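Local coordinates for pseudouridine synthase (Pyrococcus abyssi, PDB 2AUS), which probably isomerises particular uridines in RNA to pseudouridine, as expected of a Cbf5-type member of the TruB family of pseudouridine synthases, at residues K301-T306 with A317-K322; K252-D257 with K276-I281. All blocks are in the same frame, centred on the assembly; numbering follows the deposited sequence.

Contact 1 (K301-T306 with A317-K322)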
# COMPACT_ATOMS: atom_id res chain seq x y z
N LYS A 301 41.05 -6.49 3.58
CA LYS A 301 41.51 -7.53 2.67
C LYS A 301 42.82 -8.06 3.23
O LYS A 301 43.74 -7.30 3.47
CB LYS A 301 41.73 -6.94 1.27
CG LYS A 301 42.03 -7.98 0.20
CD LYS A 301 42.44 -7.32 -1.12
CE LYS A 301 41.33 -6.44 -1.71
NZ LYS A 301 40.13 -7.23 -2.16
N ALA A 302 42.88 -9.36 3.45
CA ALA A 302 44.09 -9.97 3.97
C ALA A 302 45.21 -9.79 2.95
O ALA A 302 44.99 -9.97 1.75
CB ALA A 302 43.87 -11.45 4.24
N MET A 303 46.40 -9.42 3.43
CA MET A 303 47.55 -9.22 2.55
C MET A 303 48.46 -10.43 2.57
O MET A 303 49.36 -10.56 1.75
CB MET A 303 48.32 -7.97 2.98
CG MET A 303 47.56 -6.68 2.70
SD MET A 303 47.09 -6.53 0.95
CE MET A 303 45.37 -6.97 1.01
N MET A 304 48.23 -11.31 3.54
CA MET A 304 48.99 -12.54 3.65
C MET A 304 48.09 -13.64 4.19
O MET A 304 46.93 -13.41 4.52
CB MET A 304 50.23 -12.34 4.54
CG MET A 304 50.06 -11.49 5.77
SD MET A 304 51.64 -11.27 6.65
CE MET A 304 52.34 -9.87 5.78
N SER A 305 48.63 -14.86 4.24
CA SER A 305 47.86 -16.00 4.72
C SER A 305 48.01 -16.15 6.22
O SER A 305 48.88 -15.52 6.83
CB SER A 305 48.37 -17.28 4.05
OG SER A 305 49.72 -17.52 4.44
N THR A 306 47.17 -16.99 6.81
CA THR A 306 47.22 -17.23 8.24
C THR A 306 48.62 -17.65 8.64
O THR A 306 49.17 -17.15 9.63
CB THR A 306 46.25 -18.36 8.67
OG1 THR A 306 44.90 -17.89 8.58
CG2 THR A 306 46.54 -18.79 10.09
N ALA A 317 49.53 -6.91 7.48
CA ALA A 317 48.75 -8.14 7.44
C ALA A 317 47.41 -7.90 6.77
O ALA A 317 46.89 -8.78 6.07
CB ALA A 317 48.54 -8.67 8.86
N VAL A 318 46.83 -6.72 6.97
CA VAL A 318 45.54 -6.41 6.36
C VAL A 318 45.42 -4.99 5.84
O VAL A 318 45.80 -4.03 6.51
CB VAL A 318 44.38 -6.62 7.36
CG1 VAL A 318 43.05 -6.30 6.67
CG2 VAL A 318 44.38 -8.04 7.90
N ASP A 319 44.88 -4.87 4.63
CA ASP A 319 44.64 -3.56 4.04
C ASP A 319 43.23 -3.18 4.44
O ASP A 319 42.26 -3.67 3.86
CB ASP A 319 44.76 -3.61 2.51
CG ASP A 319 46.09 -3.06 2.03
OD1 ASP A 319 46.48 -1.96 2.48
OD2 ASP A 319 46.74 -3.71 1.18
N VAL A 320 43.12 -2.32 5.44
CA VAL A 320 41.82 -1.90 5.96
C VAL A 320 41.00 -1.12 4.94
O VAL A 320 41.46 -0.12 4.39
CB VAL A 320 42.00 -1.07 7.24
CG1 VAL A 320 40.65 -0.59 7.75
CG2 VAL A 320 42.71 -1.90 8.30
N GLU A 321 39.78 -1.58 4.69
CA GLU A 321 38.90 -0.93 3.73
C GLU A 321 37.84 -0.09 4.42
O GLU A 321 37.37 0.90 3.86
CB GLU A 321 38.23 -1.98 2.84
CG GLU A 321 39.22 -2.93 2.19
CD GLU A 321 38.57 -3.87 1.20
OE1 GLU A 321 37.57 -4.53 1.56
OE2 GLU A 321 39.08 -3.96 0.05
N LYS A 322 37.45 -0.49 5.62
CA LYS A 322 36.44 0.26 6.37
C LYS A 322 36.63 0.08 7.88
O LYS A 322 36.74 -1.05 8.36
CB LYS A 322 35.03 -0.19 5.96
CG LYS A 322 33.92 0.39 6.82
CD LYS A 322 33.85 1.91 6.74
CE LYS A 322 32.83 2.46 7.73
NZ LYS A 322 32.77 3.95 7.69
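Of the polar atoms joining the two segments, Lys301 O is the best held, by one N-H and one weaker C-H. Asp319 N donates to Lys301 O at 2.9 Å, close to straight (164°) and in the plane of the carbonyl. Val318 CA adds a C-H contact 3.5 Å from Lys301 O, and Val318 CG1, anti to its own backbone N, packs against the same oxygen. Lys301 N returns a bond to Asp319 O at 3.1 Å, this time approaching from above the carbonyl plane, so Lys301 and Asp319 form a hydrogen-bonded antiparallel pair. Ala302 and Val318 make the next, non-hydrogen-bonded pair, their side chains turned to the opposite face, against Val287 of strand 286-291. Both strands belong to the PUA domain, a fold widely used to bind RNA. On the far edge of strand 316-323, Ala317 and Val318 both face Leu269, a classic beta bulge. Past the end of strand 296-302, Met303 N still donates to Ala317 O (2.8 Å). The Met303 side chain folds back across Asp319 at about a right angle, bringing Met303 CE to 3.7 Å from Asp319 CB. Met304 reaches over with CG 4.0 Å from Ala317 CA. At the exposed end, Lys301 bends at chi3 and chi4 and brings NZ to 4.1 Å from Glu321 OE2, beyond a salt bridge.

Contact 2 (K252-D257 with K276-I281)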
# COMPACT_ATOMS: atom_id res chain seq x y z
N LYS A 252 38.35 -14.18 11.05
CA LYS A 252 38.69 -13.06 11.91
C LYS A 252 40.14 -12.99 12.35
O LYS A 252 40.84 -14.00 12.37
CB LYS A 252 37.80 -13.07 13.15
CG LYS A 252 36.33 -12.96 12.82
CD LYS A 252 35.47 -13.21 14.04
CE LYS A 252 34.00 -13.17 13.67
NZ LYS A 252 33.13 -13.43 14.84
N ILE A 253 40.57 -11.78 12.71
CA ILE A 253 41.91 -11.54 13.22
C ILE A 253 41.71 -10.68 14.47
O ILE A 253 41.14 -9.59 14.40
CB ILE A 253 42.79 -10.76 12.21
CG1 ILE A 253 42.95 -11.58 10.93
CG2 ILE A 253 44.18 -10.46 12.83
CD1 ILE A 253 43.69 -10.86 9.82
N TRP A 254 42.14 -11.20 15.61
CA TRP A 254 42.00 -10.51 16.89
C TRP A 254 43.28 -9.74 17.20
O TRP A 254 44.38 -10.28 17.16
CB TRP A 254 41.70 -11.54 17.98
CG TRP A 254 40.30 -12.10 17.89
CD1 TRP A 254 39.19 -11.64 18.55
CD2 TRP A 254 39.88 -13.27 17.16
NE1 TRP A 254 38.12 -12.44 18.27
CE2 TRP A 254 38.51 -13.45 17.42
CE3 TRP A 254 40.53 -14.17 16.29
CZ2 TRP A 254 37.76 -14.51 16.86
CZ3 TRP A 254 39.80 -15.23 15.74
CH2 TRP A 254 38.42 -15.38 16.02
N ILE A 255 43.14 -8.46 17.53
CA ILE A 255 44.32 -7.65 17.78
C ILE A 255 44.46 -7.04 19.15
O ILE A 255 43.48 -6.93 19.90
CB ILE A 255 44.42 -6.53 16.73
CG1 ILE A 255 43.24 -5.56 16.89
CG2 ILE A 255 44.40 -7.16 15.33
CD1 ILE A 255 43.31 -4.35 15.99
N LYS A 256 45.69 -6.66 19.48
CA LYS A 256 46.00 -6.05 20.77
C LYS A 256 45.31 -4.71 20.88
O LYS A 256 45.00 -4.09 19.87
CB LYS A 256 47.52 -5.84 20.90
CG LYS A 256 48.34 -7.07 20.64
CD LYS A 256 49.84 -6.78 20.75
CE LYS A 256 50.65 -8.02 20.38
NZ LYS A 256 52.12 -7.83 20.59
N ASP A 257 45.09 -4.26 22.12
CA ASP A 257 44.45 -2.96 22.35
C ASP A 257 45.19 -1.82 21.64
O ASP A 257 44.56 -0.94 21.05
CB ASP A 257 44.40 -2.65 23.85
CG ASP A 257 43.41 -3.54 24.61
OD1 ASP A 257 43.27 -3.34 25.84
OD2 ASP A 257 42.78 -4.42 23.99
N LYS A 276 45.63 -13.40 17.86
CA LYS A 276 45.20 -14.71 17.40
C LYS A 276 44.35 -14.51 16.15
O LYS A 276 43.86 -13.40 15.90
CB LYS A 276 44.38 -15.41 18.49
CG LYS A 276 43.21 -14.59 18.97
CD LYS A 276 42.65 -15.11 20.28
CE LYS A 276 41.46 -14.27 20.72
NZ LYS A 276 40.93 -14.74 22.02
N LEU A 277 44.20 -15.56 15.35
CA LEU A 277 43.42 -15.48 14.12
C LEU A 277 42.91 -16.84 13.65
O LEU A 277 43.36 -17.88 14.10
CB LEU A 277 44.24 -14.83 12.99
CG LEU A 277 45.75 -15.03 12.78
CD1 LEU A 277 46.24 -16.38 13.25
CD2 LEU A 277 46.05 -14.82 11.29
N ASN A 278 41.94 -16.80 12.74
CA ASN A 278 41.37 -18.02 12.19
C ASN A 278 42.35 -18.64 11.21
O ASN A 278 43.16 -17.94 10.58
CB ASN A 278 40.07 -17.72 11.46
CG ASN A 278 38.91 -17.53 12.40
OD1 ASN A 278 38.04 -16.69 12.16
ND2 ASN A 278 38.88 -18.30 13.49
N ALA A 279 42.30 -19.96 11.10
CA ALA A 279 43.15 -20.66 10.16
C ALA A 279 42.51 -20.50 8.79
O ALA A 279 41.38 -20.00 8.68
CB ALA A 279 43.22 -22.14 10.52
N GLY A 280 43.23 -20.90 7.75
CA GLY A 280 42.69 -20.83 6.41
C GLY A 280 42.50 -19.48 5.76
O GLY A 280 41.81 -19.38 4.75
N ILE A 281 43.07 -18.43 6.34
CA ILE A 281 42.93 -17.11 5.72
C ILE A 281 43.99 -17.04 4.63
O ILE A 281 45.12 -17.48 4.82
CB ILE A 281 43.20 -15.96 6.71
CG1 ILE A 281 42.08 -15.87 7.75
CG2 ILE A 281 43.32 -14.64 5.95
CD1 ILE A 281 42.34 -14.81 8.80
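Lys276 takes the crowded first torsion, CG between the backbone N and the carbonyl carbon (chi1 55°), and then runs out fully extended; Trp254 puts CG beside its own N and turns its ring across the CA-CB-CG plane (chi2 -93°). Together these lay the lysine obliquely over one face of the indole. Lys276 CE sits 4.0 Å from the centroid of the five-membered ring of Trp254 in a CH-pi contact, and Lys276 NZ stands 5.0 Å from that centroid, only 11° off the ring normal, a cation-pi arrangement. On the opposite face Lys252 CB lies 3.7 Å above the plane of the Trp254 ring, near the rim, so the indole has Lys276 CE over one face and the base of Lys252 over the other. Its edge meets Leu277 CA and the amide of Asn278, whose plane is nearly perpendicular to the ring. Trp254 NE1 makes a hydrogen bond to Asp294 OD1.

The antiparallel backbones pair as well. Trp254 N donates to Lys276 O at 2.8 Å, nearly along the C=O axis; the return bond from Lys276 N to Trp254 O is weak. Lys252 is gripped twice by Asn278: Asn278 N donates to Lys252 O (3.0 Å), while Asn278 OD1 accepts from Lys252 N (2.8 Å), so side chain and backbone of one residue continue the pairing.

Away from the indole, Ile253 and Leu277 lie side by side as a non-hydrogen-bonded pair. Ile253 CG1 also meets Ile281 CD1 at 3.9 Å, and all three side chains reach Met309 of helix 306-311. Strand 252-255 runs between 274-278 and 286-291 in the PUA sheet, while Val18 of strand 18-20 touches Trp254, Lys276 and Asn278.

Both contacts pair neighbouring strands of one mixed sheet in the PUA domain, their centres about 11 Å apart. Contact 2 comes first along the chain and is complete before contact 1 opens; strand 286-291 lies between strands 252-255 and 296-302. The two meet directly as well: Thr306 OG1 lies 2.7 Å from Asn278 O and Thr306 N lies 2.9 Å from Ile281 O, both probable hydrogen bonds that tie the start of helix 306-311 to the end of strand 274-278 and the turn after it. Inside, Val318 CG2 packs 3.5 Å from Ile253 CD1 across the curved sheet. This is consistent with the compact, barrel-like form of PUA domains.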